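Side-chain contacts in group II chitinase (Ostrinia furnacalis, PDB 6JAV), which probably cleaves chitin chains internally as a family 18 endochitinase, of which this chain is catalytic domain 1, caught with an inhibitor bound: residues I231-W234 with M235-T239; G180-V183 with P184-A187; G24-P28 with E29-P33; N63-Y66 with E67-V70. All coordinates share one frame; numbering follows the deposited sequence.

Contact 1: I231-W234 with M235-T239; sequences IHYW and MEKGT. With NAG (2-acetamido-2-deoxy-beta-D-glucopyranose), chain C.
Lys237 lies alongside Tyr233, one turn on, with CG over a face of the phenol ring, 4.1 Å from the centroid and 15° off the normal, a CH-pi contact. Tyr233 CG stands anti to the backbone N (chi1 -164°), which swings the ring toward the following turn, beside the lysine chain, and Tyr233 OH and Lys237 NZ both end at Asp178.

Packing is tight around Trp234 O, which takes two bonds from the same face of its plane: Thr239 N at 3.0 Å and Thr239 OG1 at 2.9 Å. That hydroxyl also lies at the indole edge, 3.4 Å from Trp234 CE3. Together with Gly238 N to Met235 O, 3.0 Å, the backbone bond from Thr239 closes a Schellman motif, with Gly238 at positive phi.

The other side is looser. Met235 CE reaches His232 CD2 only at 4.1 Å, and C6 of the sugar on glycosylated Asn228 lies over one face of the imidazole, with NAG O5 3.6 Å from His232 ND1. ND1 itself bonds to Asn228 O.

In the family 18 domain, this end of helix 227-236 and the turn after it lay Ile231, Trp234 and Thr239 on strand 192-195, Ile231, Met235 and Thr239 on strand 244-257, and Trp234 on helix 183-189.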
loop_
_atom_site.group_PDB
_atom_site.type_symbol
_atom_site.label_atom_id
_atom_site.label_comp_id
_atom_site.label_asym_id
_atom_site.label_seq_id
_atom_site.Cartn_x
_atom_site.Cartn_y
_atom_site.Cartn_z
ATOM N N ILE A 231 -5.533 -11.198 -7.050
ATOM C CA ILE A 231 -4.939 -12.169 -6.138
ATOM C C ILE A 231 -4.854 -13.538 -6.798
ATOM O O ILE A 231 -3.823 -14.225 -6.720
ATOM C CB ILE A 231 -5.725 -12.188 -4.808
ATOM C CG1 ILE A 231 -5.615 -10.838 -4.073
ATOM C CG2 ILE A 231 -5.276 -13.371 -3.938
ATOM C CD1 ILE A 231 -4.204 -10.478 -3.659
ATOM N N HIS A 232 -5.914 -13.936 -7.506
ATOM C CA HIS A 232 -5.841 -15.220 -8.192
ATOM C C HIS A 232 -4.808 -15.196 -9.309
ATOM O O HIS A 232 -4.174 -16.222 -9.576
ATOM C CB HIS A 232 -7.220 -15.567 -8.741
ATOM C CG HIS A 232 -8.133 -16.180 -7.728
ATOM N ND1 HIS A 232 -9.128 -15.475 -7.081
ATOM C CD2 HIS A 232 -8.210 -17.449 -7.260
ATOM C CE1 HIS A 232 -9.767 -16.280 -6.247
ATOM N NE2 HIS A 232 -9.236 -17.487 -6.344
ATOM N N TYR A 233 -4.585 -14.042 -9.932
ATOM C CA TYR A 233 -3.603 -13.951 -11.002
ATOM C C TYR A 233 -2.182 -14.084 -10.467
ATOM O O TYR A 233 -1.360 -14.802 -11.046
ATOM C CB TYR A 233 -3.789 -12.641 -11.755
ATOM C CG TYR A 233 -3.095 -12.634 -13.095
ATOM C CD1 TYR A 233 -3.465 -13.536 -14.078
ATOM C CD2 TYR A 233 -2.087 -11.744 -13.376
ATOM C CE1 TYR A 233 -2.831 -13.546 -15.307
ATOM C CE2 TYR A 233 -1.448 -11.739 -14.620
ATOM C CZ TYR A 233 -1.828 -12.649 -15.567
ATOM O OH TYR A 233 -1.205 -12.643 -16.805
ATOM N N TRP A 234 -1.863 -13.418 -9.341
ATOM C CA TRP A 234 -0.558 -13.654 -8.715
ATOM C C TRP A 234 -0.343 -15.136 -8.420
ATOM O O TRP A 234 0.758 -15.665 -8.635
ATOM C CB TRP A 234 -0.382 -12.768 -7.455
ATOM C CG TRP A 234 0.110 -11.407 -7.804
ATOM C CD1 TRP A 234 -0.631 -10.287 -8.029
ATOM C CD2 TRP A 234 1.480 -11.024 -7.967
ATOM N NE1 TRP A 234 0.197 -9.218 -8.361
ATOM C CE2 TRP A 234 1.497 -9.659 -8.341
ATOM C CE3 TRP A 234 2.699 -11.726 -7.881
ATOM C CZ2 TRP A 234 2.686 -8.970 -8.623
ATOM C CZ3 TRP A 234 3.886 -11.036 -8.133
ATOM C CH2 TRP A 234 3.867 -9.662 -8.502
ATOM N N MET A 235 -1.381 -15.829 -7.946
ATOM C CA MET A 235 -1.245 -17.262 -7.675
ATOM C C MET A 235 -1.091 -18.062 -8.969
ATOM O O MET A 235 -0.247 -18.969 -9.038
ATOM C CB MET A 235 -2.411 -17.753 -6.821
ATOM C CG MET A 235 -2.338 -17.145 -5.409
ATOM S SD MET A 235 -3.383 -17.973 -4.195
ATOM C CE MET A 235 -4.944 -17.474 -4.839
ATOM N N GLU A 236 -1.870 -17.721 -9.999
ATOM C CA GLU A 236 -1.756 -18.426 -11.283
ATOM C C GLU A 236 -0.356 -18.270 -11.867
ATOM O O GLU A 236 0.188 -19.206 -12.479
ATOM C CB GLU A 236 -2.812 -17.872 -12.242
ATOM C CG GLU A 236 -2.763 -18.424 -13.666
ATOM C CD GLU A 236 -3.696 -17.672 -14.626
ATOM O OE1 GLU A 236 -4.757 -17.169 -14.186
ATOM O OE2 GLU A 236 -3.360 -17.575 -15.824
ATOM N N LYS A 237 0.262 -17.103 -11.654
ATOM C CA LYS A 237 1.604 -16.842 -12.163
ATOM C C LYS A 237 2.700 -17.535 -11.365
ATOM O O LYS A 237 3.875 -17.445 -11.757
ATOM C CB LYS A 237 1.863 -15.322 -12.216
ATOM C CG LYS A 237 0.988 -14.592 -13.229
ATOM C CD LYS A 237 1.560 -14.693 -14.618
ATOM C CE LYS A 237 2.266 -13.421 -14.985
ATOM N NZ LYS A 237 2.947 -13.500 -16.328
ATOM N N GLY A 238 2.370 -18.190 -10.249
ATOM C CA GLY A 238 3.335 -18.975 -9.493
ATOM C C GLY A 238 3.534 -18.566 -8.043
ATOM O O GLY A 238 4.459 -19.061 -7.387
ATOM N N THR A 239 2.655 -17.681 -7.492
ATOM C CA THR A 239 2.909 -17.263 -6.114
ATOM C C THR A 239 2.154 -18.162 -5.135
ATOM O O THR A 239 0.928 -18.292 -5.257
ATOM C CB THR A 239 2.429 -15.831 -5.907
ATOM O OG1 THR A 239 3.010 -15.002 -6.913
ATOM C CG2 THR A 239 2.852 -15.288 -4.543
HETATM C C1 NAG C . -12.835 -14.647 -8.470
HETATM C C2 NAG C . -14.201 -14.883 -9.098
HETATM C C3 NAG C . -14.267 -16.284 -9.719
HETATM C C4 NAG C . -13.090 -16.507 -10.664
HETATM C C5 NAG C . -11.774 -16.210 -9.958
HETATM C C6 NAG C . -10.563 -16.318 -10.866
HETATM C C7 NAG C . -16.297 -13.871 -8.291
HETATM C C8 NAG C . -16.376 -13.182 -9.613
HETATM N N2 NAG C . -15.254 -14.695 -8.111
HETATM O O3 NAG C . -15.476 -16.388 -10.462
HETATM O O4 NAG C . -13.073 -17.841 -11.160
HETATM O O5 NAG C . -11.811 -14.871 -9.445
HETATM O O6 NAG C . -10.413 -15.215 -11.756
HETATM O O7 NAG C . -17.155 -13.716 -7.433
#

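Contact 2: G180-V183 with P184-A187; sequences GYDV and PVLA
With chi1 at -174°, Asp182 carries its carboxylate away from its own backbone N and forward to Val185, where CG2, lying beside the valine N (chi1 169°), meets both oxygens, each about 3.5 Å from that methyl. The same rotation puts Asp182 OD1 3.5 Å from Pro184 CD, the two side chains crossing at about a right angle. Contact with the carboxylate is thus made by carbon atoms of the first helical turn.

Tyr181 approaches from the preceding loop. Its CD1 lies 3.6 Å from Leu186 CD1, and that methyl branch also comes within 4.0 Å of Tyr181 CB. The phenol oxygen of Tyr181 is tied outside the contact, to Ser171 N.

Asp182 occupies the N-cap of helix 183-189, and it is also the centre of an inverse gamma turn that redirects the chain after helix 174-180. Its carbonyl starts the helical bonding: Leu186 N reaches Asp182 O at 3.1 Å, almost straight at 174°. Ala187 N follows with a 2.8 Å bond to Val183 O. Pro184 fits into this first turn because its nitrogen, which has no hydrogen, needs no acceptor there.

Leu186 CG sits 3.3 Å from Asp182 O, leaning over the carbonyl that its own backbone N grips. Helix 143-159 packs on these side chains: Ala149 touches Asp182 and Val185, while Phe148 and Val152 meet Leu186. Ala187 O is held by Lys243 NZ, and the Ala187 side chain rests on Pro240.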
loop_
_atom_site.group_PDB
_atom_site.type_symbol
_atom_site.label_atom_id
_atom_site.label_comp_id
_atom_site.label_asym_id
_atom_site.label_seq_id
_atom_site.Cartn_x
_atom_site.Cartn_y
_atom_site.Cartn_z
ATOM N N GLY A 180 6.484 -6.570 -15.740
ATOM C CA GLY A 180 7.545 -6.173 -14.839
ATOM C C GLY A 180 8.072 -7.255 -13.929
ATOM O O GLY A 180 9.159 -7.087 -13.378
ATOM N N TYR A 181 7.326 -8.350 -13.719
ATOM C CA TYR A 181 7.660 -9.276 -12.651
ATOM C C TYR A 181 7.947 -10.675 -13.172
ATOM O O TYR A 181 7.093 -11.277 -13.829
ATOM C CB TYR A 181 6.526 -9.359 -11.631
ATOM C CG TYR A 181 6.218 -8.039 -10.955
ATOM C CD1 TYR A 181 7.176 -7.345 -10.220
ATOM C CD2 TYR A 181 4.943 -7.532 -10.997
ATOM C CE1 TYR A 181 6.858 -6.126 -9.589
ATOM C CE2 TYR A 181 4.622 -6.338 -10.389
ATOM C CZ TYR A 181 5.583 -5.641 -9.689
ATOM O OH TYR A 181 5.189 -4.453 -9.091
ATOM N N ASP A 182 9.102 -11.214 -12.790
ATOM C CA ASP A 182 9.387 -12.642 -12.959
ATOM C C ASP A 182 8.804 -13.288 -11.710
ATOM O O ASP A 182 9.471 -13.406 -10.678
ATOM C CB ASP A 182 10.890 -12.872 -13.077
ATOM C CG ASP A 182 11.245 -14.317 -13.389
ATOM O OD1 ASP A 182 10.463 -15.235 -13.040
ATOM O OD2 ASP A 182 12.335 -14.529 -13.968
ATOM N N VAL A 183 7.529 -13.670 -11.800
ATOM C CA VAL A 183 6.781 -14.056 -10.599
ATOM C C VAL A 183 7.385 -15.264 -9.900
ATOM O O VAL A 183 7.500 -15.240 -8.664
ATOM C CB VAL A 183 5.272 -14.182 -10.916
ATOM C CG1 VAL A 183 4.509 -14.689 -9.684
ATOM C CG2 VAL A 183 4.699 -12.834 -11.333
ATOM N N PRO A 184 7.767 -16.346 -10.590
ATOM C CA PRO A 184 8.373 -17.470 -9.839
ATOM C C PRO A 184 9.615 -17.092 -9.052
ATOM O O PRO A 184 9.801 -17.573 -7.924
ATOM C CB PRO A 184 8.653 -18.525 -10.932
ATOM C CG PRO A 184 7.600 -18.234 -11.956
ATOM C CD PRO A 184 7.517 -16.701 -11.995
ATOM N N VAL A 185 10.475 -16.223 -9.592
ATOM C CA VAL A 185 11.680 -15.849 -8.863
ATOM C C VAL A 185 11.318 -15.054 -7.624
ATOM O O VAL A 185 11.806 -15.321 -6.510
ATOM C CB VAL A 185 12.618 -15.043 -9.774
ATOM C CG1 VAL A 185 13.738 -14.424 -8.934
ATOM C CG2 VAL A 185 13.176 -15.938 -10.862
ATOM N N LEU A 186 10.437 -14.064 -7.798
ATOM C CA LEU A 186 10.024 -13.250 -6.667
ATOM C C LEU A 186 9.328 -14.099 -5.618
ATOM O O LEU A 186 9.582 -13.958 -4.417
ATOM C CB LEU A 186 9.076 -12.147 -7.128
ATOM C CG LEU A 186 9.615 -11.196 -8.196
ATOM C CD1 LEU A 186 8.642 -10.048 -8.348
ATOM C CD2 LEU A 186 10.987 -10.704 -7.839
ATOM N N ALA A 187 8.451 -15.006 -6.055
ATOM C CA ALA A 187 7.696 -15.816 -5.101
ATOM C C ALA A 187 8.591 -16.753 -4.308
ATOM O O ALA A 187 8.305 -17.052 -3.137
ATOM C CB ALA A 187 6.685 -16.661 -5.867
#

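Contact 3: G24-P28 with E29-P33; sequences GKYSP and EDIDP
The ring of Tyr26 has Asp30 CB over one face, 3.8 Å from the centroid and 16° off the normal, a CH-pi contact in which the two side chains run past each other in opposite directions. At the ring's edge and in its plane lies water 1, 2.6 Å from Tyr26 OH. This water donates to Asp30 O and accepts from Asp32 N, joining the phenol to the backbone. Ile31 crosses the phenol end nearly at right angles, its CG1 3.4 Å from Tyr26 OH. Tyr353 meets the tyrosine ring edge-to-face from outside the contact.

Asp30 CG lies beside its own backbone N (chi1 -68°), which carries OD2 back to Ser27 N; the 2.8 Å bond from Ser27 N meets Asp30 OD2 on its anti side. The same OD2 takes a hydrogen from water 2, which is also bonded to Ser27 OG, so two donors hold it. In return, Asp30 N bonds to Ser27 O at 2.9 Å, and Ile31 N to Pro28 O at 3.1 Å, both donors standing above the carbonyl planes.

The two backbone bonds form a short 3-10 turn beginning at Pro28, braced by the Asp30 carboxylate on Ser27 N, within the loop linking the parallel strands 8-14 and 38-46 of the family 18 TIM barrel.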
loop_
_atom_site.group_PDB
_atom_site.type_symbol
_atom_site.label_atom_id
_atom_site.label_comp_id
_atom_site.label_asym_id
_atom_site.label_seq_id
_atom_site.Cartn_x
_atom_site.Cartn_y
_atom_site.Cartn_z
ATOM N N GLY A 24 -4.242 15.866 12.361
ATOM C CA GLY A 24 -3.680 15.061 11.291
ATOM C C GLY A 24 -2.233 14.679 11.512
ATOM O O GLY A 24 -1.720 13.794 10.813
ATOM N N LYS A 25 -1.552 15.344 12.437
ATOM C CA LYS A 25 -0.172 14.992 12.726
ATOM C C LYS A 25 -0.101 13.543 13.208
ATOM O O LYS A 25 -0.910 13.095 14.029
ATOM C CB LYS A 25 0.370 15.939 13.809
ATOM C CG LYS A 25 1.848 15.711 14.133
ATOM C CD LYS A 25 2.328 16.750 15.136
ATOM C CE LYS A 25 3.698 16.412 15.654
ATOM N NZ LYS A 25 4.036 17.337 16.773
ATOM N N TYR A 26 0.869 12.799 12.680
ATOM C CA TYR A 26 1.132 11.436 13.123
ATOM C C TYR A 26 2.632 11.301 13.360
ATOM O O TYR A 26 3.432 11.759 12.533
ATOM C CB TYR A 26 0.666 10.465 12.017
ATOM C CG TYR A 26 0.639 9.003 12.431
ATOM C CD1 TYR A 26 1.802 8.230 12.372
ATOM C CD2 TYR A 26 -0.545 8.393 12.879
ATOM C CE1 TYR A 26 1.785 6.906 12.742
ATOM C CE2 TYR A 26 -0.575 7.035 13.235
ATOM C CZ TYR A 26 0.607 6.311 13.168
ATOM O OH TYR A 26 0.652 4.978 13.517
ATOM N N SER A 27 3.003 10.713 14.497
ATOM C CA SER A 27 4.401 10.518 14.889
ATOM C C SER A 27 4.659 9.042 15.143
ATOM O O SER A 27 3.704 8.276 15.342
ATOM C CB SER A 27 4.663 11.259 16.209
ATOM O OG SER A 27 4.434 12.657 16.071
ATOM N N PRO A 28 5.921 8.610 15.233
ATOM C CA PRO A 28 6.194 7.191 15.544
ATOM C C PRO A 28 5.492 6.647 16.777
ATOM O O PRO A 28 5.039 5.494 16.773
ATOM C CB PRO A 28 7.723 7.149 15.694
ATOM C CG PRO A 28 8.212 8.246 14.751
ATOM C CD PRO A 28 7.144 9.352 14.865
ATOM N N GLU A 29 5.369 7.444 17.836
ATOM C CA GLU A 29 4.748 6.929 19.047
ATOM C C GLU A 29 3.237 6.798 18.929
ATOM O O GLU A 29 2.620 6.227 19.834
ATOM C CB GLU A 29 5.127 7.803 20.245
ATOM C CG GLU A 29 6.629 7.703 20.594
ATOM C CD GLU A 29 7.537 8.448 19.606
ATOM O OE1 GLU A 29 7.059 9.406 18.929
ATOM O OE2 GLU A 29 8.727 8.056 19.510
ATOM N N ASP A 30 2.628 7.278 17.837
ATOM C CA ASP A 30 1.206 7.017 17.612
ATOM C C ASP A 30 0.935 5.607 17.100
ATOM O O ASP A 30 -0.240 5.209 17.050
ATOM C CB ASP A 30 0.633 8.004 16.603
ATOM C CG ASP A 30 0.575 9.416 17.149
ATOM O OD1 ASP A 30 0.080 9.584 18.284
ATOM O OD2 ASP A 30 1.037 10.351 16.456
ATOM N N ILE A 31 1.976 4.858 16.722
ATOM C CA ILE A 31 1.775 3.487 16.268
ATOM C C ILE A 31 1.212 2.663 17.415
ATOM O O ILE A 31 1.732 2.691 18.540
ATOM C CB ILE A 31 3.100 2.899 15.759
ATOM C CG1 ILE A 31 3.611 3.650 14.525
ATOM C CG2 ILE A 31 2.935 1.404 15.442
ATOM C CD1 ILE A 31 5.038 3.241 14.163
ATOM N N ASP A 32 0.132 1.940 17.142
ATOM C CA ASP A 32 -0.467 1.036 18.112
ATOM C C ASP A 32 0.113 -0.356 17.903
ATOM O O ASP A 32 -0.221 -1.011 16.900
ATOM C CB ASP A 32 -1.976 1.004 17.927
ATOM C CG ASP A 32 -2.678 0.186 18.992
ATOM O OD1 ASP A 32 -2.066 -0.727 19.613
ATOM O OD2 ASP A 32 -3.886 0.464 19.212
ATOM N N PRO A 33 0.963 -0.851 18.810
ATOM C CA PRO A 33 1.649 -2.135 18.583
ATOM C C PRO A 33 0.750 -3.354 18.695
ATOM O O PRO A 33 1.207 -4.459 18.384
ATOM C CB PRO A 33 2.740 -2.150 19.670
ATOM C CG PRO A 33 2.164 -1.335 20.785
ATOM C CD PRO A 33 1.338 -0.231 20.091
HETATM O O HOH W 1 -1.226 3.773 14.861
HETATM O O HOH W 2 1.735 12.954 16.807
#

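Contact 4: N63-Y66 with E67-V70; sequences NRFY and ERVV
Arg68 folds back along the N-terminal turn of helix 65-70, NH1 giving a 2.9 Å hydrogen bond to Asn63 O. The bond lies in the carbonyl plane and in the guanidinium plane as well, so it uses the edge of the arginine, while Phe65 CD1 sits over one guanidinium face. A bend at chi3 (66°) of Arg68 turns the group into this position, leaving Phe65 CE1 3.4 Å from Arg68 NH1, with the two planes 75° apart. This is the start of a helix in the family 18 TIM barrel, with Arg64 at the N-cap and at positive phi, a left-handed backbone conformation.

Arg64 itself lies across Glu67 at about a right angle. The Arg64 guanidinium has Glu67 CB over one face, 3.5 Å from Arg64 CZ, whereas the charged ends are linked only by a long salt bridge, Arg64 NH1 to Glu67 OE2 at 3.9 Å. Arg64 O accepts Arg68 N at 2.9 Å, beginning the helical bonding that Val69 N to Phe65 O and Val70 N to Tyr66 O continue.

Farther out, Glu29 forms a salt bridge with Arg68 NH2, a second partner that probably helps to hold the guanidinium in place. Asn63 ND2 bonds to Trp58 O, and Trp18 meets the Phe65 ring. Tyr66 turns inward among Tyr41, Tyr118 and Phe120, meeting each edge-to-face, and Val69 packs on Ile39 and Val79. Val69 N also makes a second, weak bond to Tyr66 O, 3.2 Å long and bent to 130°.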
loop_
_atom_site.group_PDB
_atom_site.type_symbol
_atom_site.label_atom_id
_atom_site.label_comp_id
_atom_site.label_asym_id
_atom_site.label_seq_id
_atom_site.Cartn_x
_atom_site.Cartn_y
_atom_site.Cartn_z
ATOM N N ASN A 63 15.631 13.891 14.059
ATOM C CA ASN A 63 14.603 13.618 15.042
ATOM C C ASN A 63 14.421 12.137 15.280
ATOM O O ASN A 63 13.447 11.741 15.929
ATOM C CB ASN A 63 13.293 14.281 14.648
ATOM C CG ASN A 63 13.307 15.761 14.926
ATOM O OD1 ASN A 63 12.971 16.192 16.032
ATOM N ND2 ASN A 63 13.733 16.551 13.942
ATOM N N ARG A 64 15.359 11.325 14.802
ATOM C CA ARG A 64 15.483 9.919 15.189
ATOM C C ARG A 64 14.254 9.090 14.805
ATOM O O ARG A 64 13.928 8.104 15.486
ATOM C CB ARG A 64 15.811 9.784 16.677
ATOM C CG ARG A 64 17.115 10.539 17.036
ATOM C CD ARG A 64 17.989 9.744 17.949
ATOM N NE ARG A 64 17.134 8.976 18.842
ATOM C CZ ARG A 64 17.210 7.661 19.023
ATOM N NH1 ARG A 64 18.159 6.953 18.443
ATOM N NH2 ARG A 64 16.358 7.067 19.843
ATOM N N PHE A 65 13.582 9.434 13.687
ATOM C CA PHE A 65 12.392 8.655 13.317
ATOM C C PHE A 65 12.731 7.200 12.999
ATOM O O PHE A 65 11.951 6.306 13.351
ATOM C CB PHE A 65 11.652 9.272 12.123
ATOM C CG PHE A 65 10.628 10.325 12.490
ATOM C CD1 PHE A 65 10.824 11.178 13.562
ATOM C CD2 PHE A 65 9.480 10.486 11.717
ATOM C CE1 PHE A 65 9.860 12.163 13.874
ATOM C CE2 PHE A 65 8.531 11.463 12.021
ATOM C CZ PHE A 65 8.731 12.307 13.103
ATOM N N TYR A 66 13.861 6.920 12.326
ATOM C CA TYR A 66 14.200 5.512 12.103
ATOM C C TYR A 66 14.269 4.761 13.434
ATOM O O TYR A 66 13.639 3.698 13.600
ATOM C CB TYR A 66 15.536 5.362 11.389
ATOM C CG TYR A 66 15.604 5.611 9.902
ATOM C CD1 TYR A 66 14.470 5.841 9.113
ATOM C CD2 TYR A 66 16.837 5.576 9.281
ATOM C CE1 TYR A 66 14.587 6.045 7.722
ATOM C CE2 TYR A 66 16.961 5.775 7.921
ATOM C CZ TYR A 66 15.837 6.006 7.152
ATOM O OH TYR A 66 15.992 6.211 5.786
ATOM N N GLU A 67 15.026 5.299 14.401
ATOM C CA GLU A 67 15.137 4.640 15.696
ATOM C C GLU A 67 13.798 4.515 16.392
ATOM O O GLU A 67 13.519 3.497 17.045
ATOM C CB GLU A 67 16.123 5.390 16.583
ATOM C CG GLU A 67 17.511 5.395 16.020
ATOM C CD GLU A 67 17.715 6.430 15.036
ATOM O OE1 GLU A 67 16.700 6.955 14.549
ATOM O OE2 GLU A 67 18.854 6.764 14.636
ATOM N N ARG A 68 12.947 5.542 16.281
ATOM C CA ARG A 68 11.688 5.539 16.997
ATOM C C ARG A 68 10.672 4.585 16.380
ATOM O O ARG A 68 9.691 4.247 17.055
ATOM C CB ARG A 68 11.144 6.971 17.064
ATOM C CG ARG A 68 11.942 7.836 18.077
ATOM C CD ARG A 68 11.795 9.288 17.723
ATOM N NE ARG A 68 10.422 9.738 17.899
ATOM C CZ ARG A 68 10.002 10.971 17.621
ATOM N NH1 ARG A 68 10.851 11.885 17.145
ATOM N NH2 ARG A 68 8.741 11.296 17.840
ATOM N N VAL A 69 10.812 4.193 15.107
ATOM C CA VAL A 69 9.954 3.135 14.575
ATOM C C VAL A 69 10.567 1.750 14.812
ATOM O O VAL A 69 9.848 0.785 15.137
ATOM C CB VAL A 69 9.663 3.427 13.090
ATOM C CG1 VAL A 69 8.780 2.329 12.474
ATOM C CG2 VAL A 69 8.924 4.765 12.975
ATOM N N VAL A 70 11.900 1.637 14.688
ATOM C CA VAL A 70 12.583 0.392 15.035
ATOM C C VAL A 70 12.351 0.014 16.504
ATOM O O VAL A 70 12.434 -1.167 16.861
ATOM C CB VAL A 70 14.065 0.519 14.616
ATOM C CG1 VAL A 70 14.915 -0.593 15.220
ATOM C CG2 VAL A 70 14.174 0.504 13.081
#

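Overall arrangement
The four contacts form two pairs. Contacts 1 and 2, with centres 10 Å apart, touch directly: Trp234 CH2 packs 3.5 Å from Tyr181 CD2, and Thr239 OG1 lies 3.2 Å from Val183 CG1. Contacts 3 and 4, centres 12 Å apart, share the salt bridge Glu29 OE1 to Arg68 NH2, 2.8 Å, beside which Pro28 CD rests 3.8 Å from Phe65 CZ. Contacts 1 and 3 are on opposite sides of the chain's centre, their centres about 34 Å apart. None lines the inhibitor pocket: the side chains of Tyr26, Tyr181 and Phe65 are about 11, 12 and 14 Å from the bound inhibitor, while contact 1 meets the N-linked sugar.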